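Local coordinates for protein SAM-dependent methyltransferase (Exiguobacterium sibiricum 255-15, PDB 3D2L) that probably transfers a methyl group from S-adenosylmethionine to an acceptor substrate, as Rossmann-like methyltransferases do, at residues A[150-155]-A[161-166]. Residues are numbered along the deposited sequence; the frame is centred on the assembly and turned at random.
Sequences KTYATH and YIWFAD
Strand 150-155 and residues 161-166 of strand 159-167 pair as a beta hairpin at the border of a four-stranded antiparallel sheet, with Tyr-152 laid against Trp-163 on one face. Three hydrogen-bonded pairs, Lys-150 with Ala-165, Tyr-152 with Trp-163 and Thr-154 with Tyr-161, join the backbones; the middle one is tight, Tyr-152 N to Trp-163 O at 2.7 Å and nearly straight (172°). A chi1 of 167° carries the indole away from the Trp-163 nitrogen and turns a face to Tyr-152, whose edge meets it T-shaped: Tyr-152 CD2 lies 4.1 Å from Trp-163 CD2, the planes at 62°. Tyr-152 OH is held by Leu-146 O, and His-176 of strand 173-183 meets the indole. Tyr-161 swings its ring across the strand gap, one face over Thr-154 N, and Thr-154 CG2 presses on Tyr-161 CE2 at 3.3 Å. Replacing Tyr-161 by a serine would probably leave Thr-154 CG2 without its aromatic partner and the amide of Thr-154 less shielded. On the reverse face, Thr-151 OG1 meets the rim of the Phe-164 ring, in its plane, 3.3 Å from Phe-164 CD1. Hydrogen-bonded and non-hydrogen-bonded pairs alternate as in any antiparallel hairpin, here outside the seven-stranded Rossmann-like sheet.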
# COMPACT_ATOMS: atom_id res chain seq x y z
N LYS A 150 -17.24 -9.07 -8.82
CA LYS A 150 -17.35 -7.89 -9.67
C LYS A 150 -16.33 -7.86 -10.81
O LYS A 150 -15.24 -8.42 -10.72
CB LYS A 150 -17.17 -6.64 -8.84
CG LYS A 150 -18.23 -6.45 -7.73
CD LYS A 150 -19.65 -6.34 -8.30
CE LYS A 150 -20.72 -6.10 -7.23
NZ LYS A 150 -20.79 -7.19 -6.25
N THR A 151 -16.69 -7.17 -11.89
CA THR A 151 -15.81 -7.00 -13.02
C THR A 151 -15.51 -5.53 -13.25
O THR A 151 -16.42 -4.71 -13.30
CB THR A 151 -16.45 -7.58 -14.30
OG1 THR A 151 -16.73 -8.96 -14.08
CG2 THR A 151 -15.49 -7.43 -15.48
N TYR A 152 -14.23 -5.22 -13.40
CA TYR A 152 -13.75 -3.88 -13.68
C TYR A 152 -12.91 -3.88 -14.93
O TYR A 152 -12.15 -4.81 -15.17
CB TYR A 152 -12.94 -3.34 -12.51
CG TYR A 152 -13.73 -3.39 -11.21
CD1 TYR A 152 -14.81 -2.54 -11.01
CD2 TYR A 152 -13.41 -4.31 -10.21
CE1 TYR A 152 -15.55 -2.59 -9.83
CE2 TYR A 152 -14.13 -4.35 -9.02
CZ TYR A 152 -15.21 -3.50 -8.83
OH TYR A 152 -15.96 -3.54 -7.67
N ALA A 153 -13.03 -2.85 -15.74
CA ALA A 153 -12.22 -2.79 -16.95
C ALA A 153 -12.14 -1.40 -17.44
O ALA A 153 -13.09 -0.63 -17.28
CB ALA A 153 -12.79 -3.69 -18.05
N THR A 154 -11.00 -1.06 -18.04
CA THR A 154 -10.85 0.23 -18.65
C THR A 154 -9.69 0.27 -19.63
O THR A 154 -8.85 -0.63 -19.71
CB THR A 154 -10.77 1.41 -17.62
OG1 THR A 154 -11.11 2.63 -18.29
CG2 THR A 154 -9.40 1.51 -16.98
N HIS A 155 -9.70 1.34 -20.40
CA HIS A 155 -8.71 1.58 -21.41
C HIS A 155 -7.90 2.82 -21.01
O HIS A 155 -8.48 3.82 -20.59
CB HIS A 155 -9.38 1.86 -22.76
CG HIS A 155 -10.29 0.77 -23.26
ND1 HIS A 155 -9.83 -0.45 -23.69
CD2 HIS A 155 -11.61 0.79 -23.54
CE1 HIS A 155 -10.84 -1.17 -24.14
NE2 HIS A 155 -11.94 -0.44 -24.06
N TYR A 161 -7.21 -3.23 -19.41
CA TYR A 161 -7.27 -4.36 -18.49
C TYR A 161 -8.69 -4.78 -18.20
O TYR A 161 -9.64 -4.01 -18.34
CB TYR A 161 -6.57 -4.06 -17.14
CG TYR A 161 -7.31 -3.06 -16.25
CD1 TYR A 161 -8.31 -3.47 -15.40
CD2 TYR A 161 -6.99 -1.69 -16.27
CE1 TYR A 161 -9.00 -2.58 -14.60
CE2 TYR A 161 -7.67 -0.79 -15.46
CZ TYR A 161 -8.68 -1.25 -14.62
OH TYR A 161 -9.39 -0.39 -13.80
N ILE A 162 -8.79 -6.04 -17.82
CA ILE A 162 -10.03 -6.66 -17.38
C ILE A 162 -9.64 -7.25 -16.01
O ILE A 162 -8.68 -8.02 -15.88
CB ILE A 162 -10.53 -7.77 -18.31
CG1 ILE A 162 -10.95 -7.16 -19.65
CG2 ILE A 162 -11.73 -8.47 -17.70
CD1 ILE A 162 -11.32 -8.18 -20.78
N TRP A 163 -10.39 -6.86 -15.00
CA TRP A 163 -10.15 -7.25 -13.63
C TRP A 163 -11.38 -7.87 -13.01
O TRP A 163 -12.43 -7.24 -12.93
CB TRP A 163 -9.71 -6.01 -12.88
CG TRP A 163 -9.68 -6.07 -11.38
CD1 TRP A 163 -9.72 -7.16 -10.59
CD2 TRP A 163 -9.41 -4.96 -10.52
NE1 TRP A 163 -9.61 -6.79 -9.27
CE2 TRP A 163 -9.39 -5.45 -9.19
CE3 TRP A 163 -9.21 -3.59 -10.74
CZ2 TRP A 163 -9.19 -4.63 -8.08
CZ3 TRP A 163 -9.00 -2.77 -9.63
CH2 TRP A 163 -9.00 -3.30 -8.31
N PHE A 164 -11.26 -9.14 -12.62
CA PHE A 164 -12.31 -9.85 -11.92
C PHE A 164 -11.91 -9.93 -10.45
O PHE A 164 -10.79 -10.34 -10.13
CB PHE A 164 -12.50 -11.28 -12.42
CG PHE A 164 -12.82 -11.37 -13.89
CD1 PHE A 164 -13.89 -10.67 -14.43
CD2 PHE A 164 -12.08 -12.20 -14.72
CE1 PHE A 164 -14.18 -10.75 -15.79
CE2 PHE A 164 -12.38 -12.29 -16.07
CZ PHE A 164 -13.43 -11.57 -16.60
N ALA A 165 -12.83 -9.58 -9.57
CA ALA A 165 -12.58 -9.58 -8.14
C ALA A 165 -13.60 -10.52 -7.55
O ALA A 165 -14.81 -10.28 -7.66
CB ALA A 165 -12.74 -8.18 -7.60
N ASP A 166 -13.12 -11.63 -6.99
CA ASP A 166 -13.98 -12.67 -6.41
C ASP A 166 -13.51 -13.11 -5.02
O ASP A 166 -12.33 -13.09 -4.76
CB ASP A 166 -13.96 -13.90 -7.31
CG ASP A 166 -14.67 -13.67 -8.61
OD1 ASP A 166 -15.90 -13.84 -8.64
OD2 ASP A 166 -13.99 -13.36 -9.61
O HOH W 1 -15.91 -11.62 -11.18